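Long-range contact in alanine racemase, biosynthetic (Pseudomonas aeruginosa PAO1, PDB 6A2F), which belongs to the dimeric pyridoxal-phosphate alanine racemase family, pairing a TIM-barrel domain with a C-terminal beta-strand domain: residues Y273-T285 with C337-R351. Sequence-based numbering, arbitrary orientation.
With DLY (D-lysine), chain D; ACT (acetate ion), chain E.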
ATOM      1  N   TYR A 273       8.791  -0.497   0.590  1.00 11.64           N
ATOM      2  CA  TYR A 273       7.406  -0.636   1.059  1.00 11.71           C
ATOM      3  C   TYR A 273       6.457   0.492   0.639  1.00 11.74           C
ATOM      4  O   TYR A 273       5.246   0.287   0.582  1.00 11.76           O
ATOM      5  CB  TYR A 273       7.307  -0.946   2.565  1.00 11.73           C
ATOM      6  CG  TYR A 273       7.910   0.068   3.511  1.00 11.85           C
ATOM      7  CD1 TYR A 273       7.287   1.293   3.755  1.00 11.82           C
ATOM      8  CD2 TYR A 273       9.091  -0.216   4.201  1.00 11.89           C
ATOM      9  CE1 TYR A 273       7.839   2.214   4.633  1.00 11.84           C
ATOM     10  CE2 TYR A 273       9.644   0.697   5.088  1.00 11.87           C
ATOM     11  CZ  TYR A 273       9.017   1.908   5.298  1.00 11.90           C
ATOM     12  OH  TYR A 273       9.572   2.814   6.173  1.00 11.99           O
ATOM     13  N   ALA A 274       7.006   1.666   0.326  1.00 11.64           N
ATOM     14  CA  ALA A 274       6.200   2.766  -0.206  1.00 11.57           C
ATOM     15  C   ALA A 274       5.808   2.556  -1.671  1.00 11.51           C
ATOM     16  O   ALA A 274       4.941   3.253  -2.190  1.00 11.46           O
ATOM     17  CB  ALA A 274       6.921   4.092  -0.032  1.00 11.59           C
ATOM     18  N   ASP A 275       6.456   1.605  -2.335  1.00 11.61           N
ATOM     19  CA  ASP A 275       6.067   1.212  -3.685  1.00 11.75           C
ATOM     20  C   ASP A 275       4.954   0.161  -3.647  1.00 11.86           C
ATOM     21  O   ASP A 275       4.330  -0.129  -4.665  1.00 11.99           O
ATOM     22  CB  ASP A 275       7.274   0.689  -4.460  1.00 11.76           C
ATOM     23  CG  ASP A 275       8.413   1.696  -4.516  1.00 11.89           C
ATOM     24  OD1 ASP A 275       8.199   2.824  -5.026  1.00 11.81           O
ATOM     25  OD2 ASP A 275       9.529   1.352  -4.058  1.00 11.88           O
ATOM     26  N   GLY A 276       4.706  -0.394  -2.464  1.00 11.88           N
ATOM     27  CA  GLY A 276       3.689  -1.422  -2.289  1.00 12.04           C
ATOM     28  C   GLY A 276       4.237  -2.732  -1.750  1.00 12.17           C
ATOM     29  O   GLY A 276       3.469  -3.601  -1.325  1.00 12.17           O
ATOM     30  N   TYR A 277       5.563  -2.874  -1.772  1.00 12.08           N
ATOM     31  CA  TYR A 277       6.209  -4.083  -1.286  1.00 12.10           C
ATOM     32  C   TYR A 277       5.954  -4.258   0.216  1.00 12.24           C
ATOM     33  O   TYR A 277       5.911  -3.271   0.956  1.00 12.24           O
ATOM     34  CB  TYR A 277       7.714  -4.058  -1.591  1.00 12.01           C
ATOM     35  CG  TYR A 277       8.297  -5.447  -1.745  1.00 11.92           C
ATOM     36  CD1 TYR A 277       8.278  -6.096  -2.979  1.00 11.86           C
ATOM     37  CD2 TYR A 277       8.838  -6.124  -0.654  1.00 11.85           C
ATOM     38  CE1 TYR A 277       8.789  -7.375  -3.122  1.00 11.84           C
ATOM     39  CE2 TYR A 277       9.350  -7.402  -0.788  1.00 11.85           C
ATOM     40  CZ  TYR A 277       9.322  -8.022  -2.027  1.00 11.84           C
ATOM     41  OH  TYR A 277       9.828  -9.290  -2.166  1.00 11.85           O
ATOM     42  N   PRO A 278       5.740  -5.510   0.668  1.00 12.33           N
ATOM     43  CA  PRO A 278       5.546  -5.729   2.111  1.00 12.33           C
ATOM     44  C   PRO A 278       6.793  -5.367   2.909  1.00 12.42           C
ATOM     45  O   PRO A 278       7.875  -5.880   2.617  1.00 12.50           O
ATOM     46  CB  PRO A 278       5.272  -7.232   2.206  1.00 12.26           C
ATOM     47  CG  PRO A 278       4.703  -7.588   0.872  1.00 12.37           C
ATOM     48  CD  PRO A 278       5.443  -6.724  -0.117  1.00 12.31           C
ATOM     49  N   ARG A 279       6.647  -4.488   3.900  1.00 12.40           N
ATOM     50  CA  ARG A 279       7.789  -4.071   4.716  1.00 12.44           C
ATOM     51  C   ARG A 279       8.420  -5.229   5.485  1.00 12.62           C
ATOM     52  O   ARG A 279       9.642  -5.267   5.660  1.00 12.64           O
ATOM     53  CB  ARG A 279       7.411  -2.957   5.693  1.00 12.32           C
ATOM     54  CG  ARG A 279       8.542  -2.612   6.643  1.00 12.35           C
ATOM     55  CD  ARG A 279       8.206  -1.532   7.653  1.00 12.28           C
ATOM     56  NE  ARG A 279       9.279  -1.457   8.639  1.00 12.24           N
ATOM     57  CZ  ARG A 279       9.323  -2.172   9.759  1.00 12.28           C
ATOM     58  NH1 ARG A 279       8.340  -3.008  10.072  1.00 12.31           N
ATOM     59  NH2 ARG A 279      10.355  -2.044  10.578  1.00 12.29           N
ATOM     60  N   THR A 280       7.583  -6.160   5.940  1.00 12.80           N
ATOM     61  CA  THR A 280       8.020  -7.236   6.837  1.00 13.16           C
ATOM     62  C   THR A 280       8.498  -8.498   6.101  1.00 13.39           C
ATOM     63  O   THR A 280       8.764  -9.523   6.733  1.00 13.26           O
ATOM     64  CB  THR A 280       6.920  -7.603   7.861  1.00 13.12           C
ATOM     65  OG1 THR A 280       5.700  -7.911   7.175  1.00 12.97           O
ATOM     66  CG2 THR A 280       6.673  -6.445   8.821  1.00 13.22           C
ATOM     67  N   ALA A 281       8.606  -8.416   4.775  1.00 13.75           N
ATOM     68  CA  ALA A 281       9.136  -9.512   3.965  1.00 14.13           C
ATOM     69  C   ALA A 281      10.375 -10.094   4.635  1.00 14.43           C
ATOM     70  O   ALA A 281      11.385  -9.401   4.775  1.00 14.26           O
ATOM     71  CB  ALA A 281       9.464  -9.032   2.559  1.00 13.99           C
ATOM     72  N   PRO A 282      10.290 -11.362   5.078  1.00 14.84           N
ATOM     73  CA  PRO A 282      11.387 -11.978   5.821  1.00 15.25           C
ATOM     74  C   PRO A 282      12.539 -12.440   4.928  1.00 15.71           C
ATOM     75  O   PRO A 282      12.412 -12.453   3.698  1.00 15.75           O
ATOM     76  CB  PRO A 282      10.722 -13.186   6.490  1.00 15.16           C
ATOM     77  CG  PRO A 282       9.597 -13.545   5.582  1.00 15.08           C
ATOM     78  CD  PRO A 282       9.139 -12.273   4.923  1.00 14.91           C
ATOM     79  N   ALA A 283      13.652 -12.802   5.563  1.00 15.98           N
ATOM     80  CA  ALA A 283      14.777 -13.419   4.885  1.00 16.03           C
ATOM     81  C   ALA A 283      14.295 -14.685   4.174  1.00 16.14           C
ATOM     82  O   ALA A 283      13.568 -15.494   4.758  1.00 15.95           O
ATOM     83  CB  ALA A 283      15.875 -13.746   5.886  1.00 15.98           C
ATOM     84  N   GLY A 284      14.683 -14.838   2.911  1.00 16.10           N
ATOM     85  CA  GLY A 284      14.277 -16.001   2.122  1.00 16.19           C
ATOM     86  C   GLY A 284      13.116 -15.755   1.170  1.00 16.11           C
ATOM     87  O   GLY A 284      12.729 -16.654   0.416  1.00 16.08           O
ATOM     88  N   THR A 285      12.549 -14.548   1.217  1.00 15.91           N
ATOM     89  CA  THR A 285      11.542 -14.125   0.246  1.00 15.78           C
ATOM     90  C   THR A 285      12.204 -14.108  -1.135  1.00 15.95           C
ATOM     91  O   THR A 285      13.263 -13.501  -1.307  1.00 15.86           O
ATOM     92  CB  THR A 285      10.965 -12.739   0.595  1.00 15.42           C
ATOM     93  OG1 THR A 285      10.333 -12.796   1.876  1.00 15.16           O
ATOM     94  CG2 THR A 285       9.947 -12.293  -0.436  1.00 15.43           C
ATOM     95  N   CYS A 337       5.552 -13.795   2.389  1.00 15.41           N
ATOM     96  CA  CYS A 337       5.296 -12.604   3.192  1.00 14.60           C
ATOM     97  C   CYS A 337       4.121 -12.771   4.150  1.00 14.21           C
ATOM     98  O   CYS A 337       3.726 -11.817   4.820  1.00 14.23           O
ATOM     99  CB  CYS A 337       5.080 -11.392   2.284  1.00 14.42           C
ATOM    100  SG  CYS A 337       6.592 -10.830   1.474  1.00 14.25           S
ATOM    101  N   GLY A 338       3.573 -13.984   4.214  1.00 13.77           N
ATOM    102  CA  GLY A 338       2.467 -14.298   5.120  1.00 13.21           C
ATOM    103  C   GLY A 338       1.139 -13.661   4.739  1.00 12.81           C
ATOM    104  O   GLY A 338       0.318 -13.362   5.609  1.00 12.78           O
ATOM    105  N   THR A 339       0.928 -13.461   3.438  1.00 12.31           N
ATOM    106  CA  THR A 339      -0.294 -12.840   2.916  1.00 12.04           C
ATOM    107  C   THR A 339      -0.635 -13.395   1.522  1.00 11.92           C
ATOM    108  O   THR A 339      -0.081 -14.417   1.119  1.00 11.95           O
ATOM    109  CB  THR A 339      -0.203 -11.289   2.926  1.00 11.85           C
ATOM    110  OG1 THR A 339      -1.447 -10.728   2.489  1.00 11.76           O
ATOM    111  CG2 THR A 339       0.930 -10.783   2.036  1.00 11.70           C
ATOM    112  N   LEU A 340      -1.546 -12.739   0.800  1.00 11.69           N
ATOM    113  CA  LEU A 340      -1.980 -13.213  -0.521  1.00 11.45           C
ATOM    114  C   LEU A 340      -1.710 -12.213  -1.650  1.00 11.26           C
ATOM    115  O   LEU A 340      -1.503 -11.019  -1.405  1.00 11.06           O
ATOM    116  CB  LEU A 340      -3.467 -13.576  -0.502  1.00 11.51           C
ATOM    117  CG  LEU A 340      -3.989 -14.699   0.398  1.00 11.55           C
ATOM    118  CD1 LEU A 340      -5.508 -14.712   0.316  1.00 11.62           C
ATOM    119  CD2 LEU A 340      -3.409 -16.055   0.011  1.00 11.42           C
ATOM    120  N   GLY A 341      -1.719 -12.721  -2.886  1.00 11.08           N
ATOM    121  CA  GLY A 341      -1.522 -11.909  -4.094  1.00 10.88           C
ATOM    122  C   GLY A 341      -2.393 -10.663  -4.153  1.00 10.79           C
ATOM    123  O   GLY A 341      -1.941  -9.604  -4.592  1.00 10.69           O
ATOM    124  N   TYR A 342      -3.642 -10.793  -3.701  1.00 10.76           N
ATOM    125  CA  TYR A 342      -4.557  -9.661  -3.588  1.00 10.71           C
ATOM    126  C   TYR A 342      -3.846  -8.413  -3.059  1.00 10.69           C
ATOM    127  O   TYR A 342      -3.901  -7.352  -3.677  1.00 10.77           O
ATOM    128  CB  TYR A 342      -5.701  -9.974  -2.625  1.00 10.64           C
ATOM    129  CG  TYR A 342      -6.662 -11.083  -2.997  1.00 10.60           C
ATOM    130  CD1 TYR A 342      -7.725 -10.853  -3.867  1.00 10.55           C
ATOM    131  CD2 TYR A 342      -6.553 -12.345  -2.413  1.00 10.62           C
ATOM    132  CE1 TYR A 342      -8.624 -11.862  -4.177  1.00 10.54           C
ATOM    133  CE2 TYR A 342      -7.446 -13.359  -2.713  1.00 10.55           C
ATOM    134  CZ  TYR A 342      -8.479 -13.117  -3.595  1.00 10.58           C
ATOM    135  OH  TYR A 342      -9.368 -14.129  -3.893  1.00 10.59           O
ATOM    136  N   GLU A 343      -3.186  -8.552  -1.910  1.00 10.71           N
ATOM    137  CA  GLU A 343      -2.604  -7.412  -1.210  1.00 10.70           C
ATOM    138  C   GLU A 343      -1.444  -6.791  -1.970  1.00 10.72           C
ATOM    139  O   GLU A 343      -1.382  -5.569  -2.116  1.00 10.76           O
ATOM    140  CB  GLU A 343      -2.180  -7.778   0.217  1.00 10.75           C
ATOM    141  CG  GLU A 343      -1.738  -6.559   1.019  1.00 10.87           C
ATOM    142  CD  GLU A 343      -1.425  -6.833   2.483  1.00 10.97           C
ATOM    143  OE1 GLU A 343      -0.951  -7.943   2.819  1.00 11.08           O
ATOM    144  OE2 GLU A 343      -1.643  -5.913   3.302  1.00 10.95           O
ATOM    145  N   LEU A 344      -0.535  -7.632  -2.457  1.00 10.68           N
ATOM    146  CA  LEU A 344       0.635  -7.159  -3.190  1.00 10.66           C
ATOM    147  C   LEU A 344       0.238  -6.411  -4.459  1.00 10.73           C
ATOM    148  O   LEU A 344       0.765  -5.332  -4.726  1.00 10.76           O
ATOM    149  CB  LEU A 344       1.582  -8.315  -3.512  1.00 10.67           C
ATOM    150  CG  LEU A 344       2.658  -8.689  -2.480  1.00 10.74           C
ATOM    151  CD1 LEU A 344       2.071  -8.986  -1.107  1.00 10.69           C
ATOM    152  CD2 LEU A 344       3.469  -9.884  -2.976  1.00 10.74           C
ATOM    153  N   LEU A 345      -0.702  -6.978  -5.215  1.00 10.72           N
ATOM    154  CA  LEU A 345      -1.168  -6.389  -6.471  1.00 10.78           C
ATOM    155  C   LEU A 345      -1.912  -5.067  -6.270  1.00 10.71           C
ATOM    156  O   LEU A 345      -1.597  -4.068  -6.921  1.00 10.64           O
ATOM    157  CB  LEU A 345      -2.057  -7.376  -7.251  1.00 10.89           C
ATOM    158  CG  LEU A 345      -1.431  -8.641  -7.855  1.00 10.92           C
ATOM    159  CD1 LEU A 345      -2.507  -9.519  -8.476  1.00 10.89           C
ATOM    160  CD2 LEU A 345      -0.366  -8.298  -8.889  1.00 11.00           C
ATOM    161  N   SER A 346      -2.883  -5.059  -5.359  1.00 10.63           N
ATOM    162  CA  SER A 346      -3.748  -3.890  -5.195  1.00 10.63           C
ATOM    163  C   SER A 346      -3.104  -2.734  -4.428  1.00 10.67           C
ATOM    164  O   SER A 346      -3.663  -1.638  -4.385  1.00 10.69           O
ATOM    165  CB  SER A 346      -5.085  -4.280  -4.563  1.00 10.50           C
ATOM    166  OG  SER A 346      -4.916  -4.606  -3.205  1.00 10.50           O
ATOM    167  N   LYS A 347      -1.932  -2.971  -3.840  1.00 10.76           N
ATOM    168  CA  LYS A 347      -1.242  -1.930  -3.072  1.00 10.90           C
ATOM    169  C   LYS A 347      -0.012  -1.318  -3.745  1.00 10.97           C
ATOM    170  O   LYS A 347       0.706  -0.518  -3.130  1.00 11.00           O
ATOM    171  CB  LYS A 347      -0.902  -2.408  -1.663  1.00 10.88           C
ATOM    172  CG  LYS A 347      -2.056  -2.237  -0.704  1.00 11.08           C
ATOM    173  CD  LYS A 347      -1.561  -1.986   0.707  1.00 11.32           C
ATOM    174  CE  LYS A 347      -1.725  -3.215   1.575  1.00 11.25           C
ATOM    175  NZ  LYS A 347      -1.704  -2.843   3.015  1.00 11.41           N
ATOM    176  N   VAL A 348       0.229  -1.691  -4.997  1.00 10.89           N
ATOM    177  CA  VAL A 348       1.244  -1.018  -5.799  1.00 11.05           C
ATOM    178  C   VAL A 348       0.827   0.456  -5.940  1.00 11.25           C
ATOM    179  O   VAL A 348      -0.216   0.770  -6.522  1.00 11.32           O
ATOM    180  CB  VAL A 348       1.437  -1.714  -7.166  1.00 10.91           C
ATOM    181  CG1 VAL A 348       2.443  -0.960  -8.017  1.00 10.79           C
ATOM    182  CG2 VAL A 348       1.878  -3.158  -6.969  1.00 10.70           C
ATOM    183  N   THR A 349       1.638   1.347  -5.380  1.00 11.54           N
ATOM    184  CA  THR A 349       1.240   2.752  -5.174  1.00 11.76           C
ATOM    185  C   THR A 349       1.334   3.619  -6.428  1.00 11.96           C
ATOM    186  O   THR A 349       1.964   3.235  -7.414  1.00 11.87           O
ATOM    187  CB  THR A 349       2.066   3.412  -4.053  1.00 11.65           C
ATOM    188  OG1 THR A 349       3.462   3.275  -4.351  1.00 11.61           O
ATOM    189  CG2 THR A 349       1.763   2.766  -2.703  1.00 11.53           C
ATOM    190  N   ALA A 350       0.716   4.798  -6.360  1.00 12.35           N
ATOM    191  CA  ALA A 350       0.638   5.736  -7.485  1.00 12.84           C
ATOM    192  C   ALA A 350       1.995   6.090  -8.092  1.00 13.22           C
ATOM    193  O   ALA A 350       2.100   6.293  -9.305  1.00 13.45           O
ATOM    194  CB  ALA A 350      -0.105   7.001  -7.079  1.00 12.71           C
ATOM    195  N   ARG A 351       3.031   6.142  -7.258  1.00 13.51           N
ATOM    196  CA  ARG A 351       4.357   6.548  -7.725  1.00 13.76           C
ATOM    197  C   ARG A 351       5.085   5.489  -8.550  1.00 14.00           C
ATOM    198  O   ARG A 351       6.122   5.771  -9.143  1.00 14.09           O
ATOM    199  CB  ARG A 351       5.223   7.010  -6.561  1.00 13.68           C
ATOM    200  CG  ARG A 351       5.765   5.897  -5.691  1.00 13.69           C
ATOM    201  CD  ARG A 351       6.820   6.482  -4.776  1.00 13.70           C
ATOM    202  NE  ARG A 351       7.561   5.445  -4.081  1.00 13.54           N
ATOM    203  CZ  ARG A 351       8.692   5.654  -3.424  1.00 13.36           C
ATOM    204  NH1 ARG A 351       9.287   4.637  -2.821  1.00 13.39           N
ATOM    205  NH2 ARG A 351       9.227   6.869  -3.375  1.00 13.06           N
TER
HETATM  206  N   DLY D 402      16.940   3.738   3.791  0.70 22.64           N
HETATM  207  CA  DLY D 402      15.650   4.496   3.736  0.70 23.02           C
HETATM  208  C   DLY D 402      15.035   4.432   2.359  0.70 23.09           C
HETATM  209  O   DLY D 402      14.901   5.448   1.677  0.70 23.32           O
HETATM  210  CB  DLY D 402      14.688   3.909   4.764  0.70 22.70           C
HETATM  211  CG  DLY D 402      13.795   4.950   5.432  0.70 22.31           C
HETATM  212  CD  DLY D 402      12.452   4.346   5.819  0.70 21.58           C
HETATM  213  CE  DLY D 402      12.514   3.614   7.155  0.70 21.20           C
HETATM  214  NZ  DLY D 402      12.026   2.265   6.959  0.70 20.76           N
HETATM  215  OXT DLY D 402      14.640   3.376   1.860  0.70 23.06           O
HETATM  216  C   ACT E 403      12.604   0.340  10.017  1.00 34.30           C
HETATM  217  O   ACT E 403      11.966   0.902   9.096  1.00 34.35           O
HETATM  218  OXT ACT E 403      12.638  -0.904  10.122  1.00 33.88           O
HETATM  219  CH3 ACT E 403      13.352   1.165  11.027  1.00 34.07           C
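With chi1 at 55°, Thr-349 sets OG1 between its own N and carbonyl carbon, and the hydroxyl donates to Ala-274 O (2.6 Å) in the carbonyl plane, on a lone pair. Arg-351 starts likewise (chi1 75°) and then runs extended to NE, which makes a salt bridge with Asp-275 OD1 at 2.9 Å; the carboxylate and guanidinium planes are tilted by only 18° but offset, and the NE hydrogen bond is weak and bent. Ala-274 CB covers one face of that guanidinium. Asp-275 is also held by Arg-2 and by Gly-272 N, while Arg-351 also forms salt bridges with Asp-303 of its own chain and Glu-63 of the second subunit. Thr-349 N donates to Asp-275 O (3.2 Å), and Gly-276 CA comes to 3.2 Å from Lys-347 O, so the two backbones touch directly here. The contact ties a loop of the C-terminal domain to the segment around helix 341-346. Tyr-342 OH is hydrogen-bonded to the phosphate of the modified Lys-34, while Tyr-273, in a separate D-lysine site, accepts from D-lysine NZ through OH. Farther along, Pro-278 CG touches both Leu-344 CD1 (3.6 Å) and Cys-337 SG (3.8 Å). Cys-337 SG also meets Ala-281 CB at 3.6 Å, and Leu-344 continues the apolar cluster onto Val-330 and Val-333.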